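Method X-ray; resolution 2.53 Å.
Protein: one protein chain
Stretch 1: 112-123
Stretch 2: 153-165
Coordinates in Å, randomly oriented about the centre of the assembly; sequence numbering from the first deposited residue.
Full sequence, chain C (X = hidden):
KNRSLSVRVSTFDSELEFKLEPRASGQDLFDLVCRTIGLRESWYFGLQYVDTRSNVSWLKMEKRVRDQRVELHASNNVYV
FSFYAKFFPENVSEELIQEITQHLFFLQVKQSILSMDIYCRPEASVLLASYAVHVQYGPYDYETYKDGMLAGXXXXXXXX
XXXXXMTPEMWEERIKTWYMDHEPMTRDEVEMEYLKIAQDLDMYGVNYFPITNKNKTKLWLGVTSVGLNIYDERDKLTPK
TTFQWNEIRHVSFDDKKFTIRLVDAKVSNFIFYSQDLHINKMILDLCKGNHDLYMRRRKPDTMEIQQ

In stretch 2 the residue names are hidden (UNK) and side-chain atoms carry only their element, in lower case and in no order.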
# COMPACT_ATOMS: atom_id res chain seq x y z
N SER C 112 -9.80 -5.11 31.79
CA SER C 112 -10.09 -3.69 32.00
C SER C 112 -11.56 -3.49 32.31
O SER C 112 -11.92 -2.74 33.22
CB SER C 112 -9.75 -2.89 30.74
OG SER C 112 -8.39 -2.58 30.70
N ILE C 113 -12.42 -4.16 31.54
CA ILE C 113 -13.86 -3.97 31.67
C ILE C 113 -14.38 -4.66 32.93
O ILE C 113 -15.06 -4.04 33.76
CB ILE C 113 -14.54 -4.48 30.39
CG1 ILE C 113 -14.13 -3.57 29.21
CG2 ILE C 113 -16.04 -4.57 30.59
CD1 ILE C 113 -14.63 -3.98 27.85
N LEU C 114 -14.04 -5.93 33.11
CA LEU C 114 -14.53 -6.68 34.27
C LEU C 114 -14.11 -6.03 35.58
O LEU C 114 -14.86 -6.04 36.56
CB LEU C 114 -14.02 -8.12 34.21
CG LEU C 114 -15.01 -9.17 33.73
CD1 LEU C 114 -16.14 -8.56 32.91
CD2 LEU C 114 -14.26 -10.22 32.94
N SER C 115 -12.90 -5.46 35.63
CA SER C 115 -12.41 -4.78 36.82
C SER C 115 -12.83 -3.32 36.88
O SER C 115 -12.51 -2.64 37.86
CB SER C 115 -10.89 -4.86 36.86
OG SER C 115 -10.36 -3.92 35.94
N MET C 116 -13.51 -2.83 35.83
CA MET C 116 -14.02 -1.46 35.73
C MET C 116 -12.91 -0.42 35.62
O MET C 116 -13.14 0.75 35.92
CB MET C 116 -14.96 -1.12 36.89
CG MET C 116 -16.06 -2.16 37.10
SD MET C 116 -16.94 -1.98 38.66
CE MET C 116 -17.75 -0.40 38.40
N ASP C 117 -11.70 -0.82 35.20
CA ASP C 117 -10.70 0.17 34.83
C ASP C 117 -11.28 1.12 33.79
O ASP C 117 -11.01 2.32 33.82
CB ASP C 117 -9.44 -0.49 34.29
CG ASP C 117 -8.64 -1.23 35.36
OD1 ASP C 117 -8.89 -1.02 36.57
OD2 ASP C 117 -7.74 -2.01 34.98
N ILE C 118 -12.08 0.60 32.87
CA ILE C 118 -12.83 1.43 31.94
C ILE C 118 -14.32 1.18 32.15
O ILE C 118 -14.75 0.06 32.44
CB ILE C 118 -12.41 1.19 30.47
CG1 ILE C 118 -12.89 -0.15 29.95
CG2 ILE C 118 -10.88 1.26 30.31
CD1 ILE C 118 -12.38 -0.45 28.56
N TYR C 119 -15.10 2.25 32.07
CA TYR C 119 -16.53 2.13 32.30
C TYR C 119 -17.20 1.42 31.13
O TYR C 119 -16.77 1.52 29.98
CB TYR C 119 -17.15 3.51 32.50
CG TYR C 119 -18.66 3.51 32.49
CD1 TYR C 119 -19.38 3.23 33.67
CD2 TYR C 119 -19.37 3.81 31.33
CE1 TYR C 119 -20.75 3.25 33.68
CE2 TYR C 119 -20.76 3.81 31.34
CZ TYR C 119 -21.44 3.53 32.52
OH TYR C 119 -22.82 3.53 32.54
N CYS C 120 -18.28 0.72 31.44
CA CYS C 120 -19.06 0.01 30.44
C CYS C 120 -20.52 0.03 30.87
O CYS C 120 -20.82 -0.13 32.06
CB CYS C 120 -18.54 -1.41 30.25
SG CYS C 120 -19.46 -2.35 29.05
N ARG C 121 -21.44 0.21 29.91
CA ARG C 121 -22.85 0.27 30.23
C ARG C 121 -23.39 -1.13 30.56
O ARG C 121 -22.87 -2.13 30.06
CB ARG C 121 -23.65 0.86 29.07
CG ARG C 121 -23.57 2.39 28.98
CD ARG C 121 -24.77 3.00 28.25
NE ARG C 121 -26.05 2.50 28.75
CZ ARG C 121 -26.65 2.89 29.88
NH1 ARG C 121 -26.10 3.82 30.66
NH2 ARG C 121 -27.81 2.34 30.24
N PRO C 122 -24.42 -1.21 31.41
CA PRO C 122 -24.94 -2.54 31.79
C PRO C 122 -25.31 -3.42 30.61
O PRO C 122 -24.86 -4.56 30.53
CB PRO C 122 -26.17 -2.19 32.66
CG PRO C 122 -25.87 -0.83 33.22
CD PRO C 122 -25.05 -0.11 32.18
N GLU C 123 -26.11 -2.91 29.67
CA GLU C 123 -26.55 -3.78 28.59
C GLU C 123 -25.39 -4.18 27.68
O GLU C 123 -25.35 -5.32 27.19
CB GLU C 123 -27.69 -3.12 27.79
CG GLU C 123 -27.31 -1.84 27.01
CD GLU C 123 -27.27 -0.55 27.86
OE1 GLU C 123 -27.11 -0.63 29.10
OE2 GLU C 123 -27.39 0.55 27.27
N UNK C 153 -21.44 -13.10 38.39
CA UNK C 153 -20.50 -12.35 39.20
C UNK C 153 -19.09 -12.36 38.65
O UNK C 153 -18.28 -11.50 39.03
N UNK C 154 -18.77 -13.31 37.76
CA UNK C 154 -17.49 -13.34 37.07
C UNK C 154 -17.57 -12.82 35.64
O UNK C 154 -16.51 -12.59 35.02
c UNK C 154 -15.76 -16.60 38.24
c UNK C 154 -16.95 -14.77 37.03
o UNK C 154 -14.51 -16.53 38.39
o UNK C 154 -16.37 -17.66 37.96
c UNK C 154 -16.56 -15.32 38.37
N UNK C 155 -18.77 -12.68 35.08
CA UNK C 155 -18.95 -12.25 33.70
C UNK C 155 -19.34 -10.79 33.60
O UNK C 155 -19.18 -10.19 32.53
c UNK C 155 -19.67 -14.60 32.82
c UNK C 155 -20.01 -13.11 33.00
c UNK C 155 -18.67 -14.81 31.67
c UNK C 155 -20.91 -15.42 32.57
N UNK C 156 -19.79 -10.19 34.70
CA UNK C 156 -20.27 -8.84 34.66
C UNK C 156 -19.48 -7.98 35.63
O UNK C 156 -19.11 -8.44 36.72
c UNK C 156 -22.64 -9.48 33.97
c UNK C 156 -21.76 -8.78 35.01
c UNK C 156 -24.12 -9.43 34.35
c UNK C 156 -22.39 -8.90 32.57
N UNK C 157 -19.17 -6.74 35.25
CA UNK C 157 -18.61 -5.79 36.21
C UNK C 157 -19.50 -5.68 37.45
O UNK C 157 -20.74 -5.61 37.35
c UNK C 157 -18.57 -4.47 35.43
c UNK C 157 -18.68 -4.84 34.01
c UNK C 157 -19.41 -6.13 33.93
N UNK C 158 -18.88 -5.65 38.63
CA UNK C 158 -19.67 -5.52 39.85
C UNK C 158 -20.51 -4.25 39.86
O UNK C 158 -21.61 -4.25 40.41
c UNK C 158 -18.76 -6.01 43.57
c UNK C 158 -18.76 -5.57 41.08
c UNK C 158 -19.68 -6.17 44.77
n UNK C 158 -20.23 -4.85 45.22
c UNK C 158 -19.53 -5.46 42.38
N UNK C 159 -20.02 -3.17 39.24
CA UNK C 159 -20.82 -1.97 39.13
C UNK C 159 -22.09 -2.16 38.33
O UNK C 159 -23.04 -1.37 38.47
N UNK C 160 -22.13 -3.16 37.46
CA UNK C 160 -23.36 -3.47 36.75
C UNK C 160 -24.34 -4.17 37.67
O UNK C 160 -25.48 -3.72 37.86
c UNK C 160 -24.38 -4.81 34.86
c UNK C 160 -22.33 -3.46 34.52
c UNK C 160 -23.07 -4.30 35.49
N UNK C 161 -23.91 -5.27 38.28
CA UNK C 161 -24.83 -6.08 39.07
C UNK C 161 -25.29 -5.37 40.34
O UNK C 161 -26.42 -5.61 40.79
o UNK C 161 -22.91 -7.24 39.99
c UNK C 161 -24.00 -8.23 38.08
c UNK C 161 -24.19 -7.44 39.37
N UNK C 162 -24.46 -4.50 40.93
CA UNK C 162 -24.89 -3.68 42.07
C UNK C 162 -25.99 -2.71 41.71
O UNK C 162 -26.72 -2.26 42.59
c UNK C 162 -22.64 -3.69 43.27
c UNK C 162 -23.73 -2.85 42.64
o UNK C 162 -22.86 -4.88 43.57
o UNK C 162 -21.53 -3.14 43.44
N UNK C 163 -26.11 -2.35 40.44
CA UNK C 163 -27.01 -1.32 39.97
C UNK C 163 -28.45 -1.81 39.81
O UNK C 163 -29.35 -0.99 39.62
c UNK C 163 -26.10 0.98 36.98
n UNK C 163 -26.72 1.73 36.07
o UNK C 163 -24.91 0.63 36.87
c UNK C 163 -26.91 0.54 38.17
c UNK C 163 -26.46 -0.81 38.63
N UNK C 164 -28.68 -3.11 39.88
CA UNK C 164 -29.99 -3.66 39.57
C UNK C 164 -30.44 -4.64 40.64
O UNK C 164 -29.62 -5.36 41.23
c UNK C 164 -29.84 -3.41 37.06
c UNK C 164 -30.82 -2.05 35.30
o UNK C 164 -29.43 -0.76 33.88
c UNK C 164 -30.00 -4.36 38.21
c UNK C 164 -30.96 -2.93 36.37
c UNK C 164 -29.55 -1.63 34.92
c UNK C 164 -28.57 -2.97 36.65
c UNK C 164 -28.42 -2.09 35.59
N UNK C 165 -31.76 -4.66 40.86
CA UNK C 165 -32.42 -5.63 41.73
C UNK C 165 -32.68 -6.90 40.93
O UNK C 165 -33.78 -7.15 40.44
c UNK C 165 -33.61 -4.46 43.63
n UNK C 165 -35.07 -5.88 44.92
o UNK C 165 -32.85 -5.95 45.32
c UNK C 165 -33.81 -5.50 44.70
c UNK C 165 -33.73 -5.06 42.27
O HOH W 1 -15.97 -6.10 38.86

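Position 153 has no side-chain atoms and lies out of reach of stretch 1; it is Gly 153. Position 154 carries three carbons, the third bearing two oxygens, an acid; its CA-to-CB bond points away, while its backbone O lies 3.9 Å from Leu 114 CD2; this is Glu 154. Positions 155 and 156 each hold four carbons forked at the second, which identifies leucine at both, Leu 155 and Leu 156. In both, the CA-to-CB bond points away from stretch 1, so Leu 114 meets backbone here, with its CD1 3.5 Å from Leu 155 O.

At position 157 three carbons close a ring onto the backbone N, which makes it Pro 157. Its ring packs against three residues: Pro 157 CG is 4.3 Å from Ile 113 CG2, CD is 4.2 Å from Leu 114 CD1, and CB is 3.8 Å from Met 116 CG. It is also the N-cap residue of the following helix. Position 158 has four carbons in a row ending in nitrogen; its CA-to-CB bond runs sideways, the end of the side chain leads off from stretch 1, and its backbone N is 4.2 Å from Met 116 SD. This is Lys 158.

Position 159 has no side-chain atoms, hence Gly 159. An ideal CB would point toward stretch 1 and stand 2.3 Å from Met 116 CE, a clash; with no side chain there, Met 116 CE fits close to the backbone, and Gly 159 N makes a weak hydrogen bond of 3.4 Å to Met 116 SD. Position 160, one carbon carrying two more, is Val 160, whose CG1 lies 3.9 Å from Pro 122 CB. Position 161, one carbon carrying an oxygen and a carbon, is Thr 161, and position 162, two carbons with two oxygens on the second, is Asp 162; neither touches stretch 1. Lys 158 NZ lies 2.8 Å from Asp 162 OD1, a salt bridge within stretch 2.

Position 163 has three carbons, the third bearing one oxygen and one nitrogen, and approaches Pro 122; it is Gln 163. Position 164, one carbon leading to a six-carbon ring with an oxygen, is Tyr 164, whose CE1 lies 3.7 Å from Pro 122 CB. Position 165, again three carbons ending in oxygen and nitrogen, is Gln 165, far from the contact.

The contact is mainly apolar and has two centres, Pro 157 against Ile 113, Leu 114 and Met 116, and Pro 122 against Val 160 and Tyr 164. Polar links are sparse: besides the weak bond to sulfur, a water donates to Leu 114 O (2.6 Å from the water O) and accepts from Lys 158 N (3.0 Å from it), joining the end of one helix to the start of another. Together the stretches bury 516 Å².

Stretch 2 153-165: GELLPKGVTDQYQ
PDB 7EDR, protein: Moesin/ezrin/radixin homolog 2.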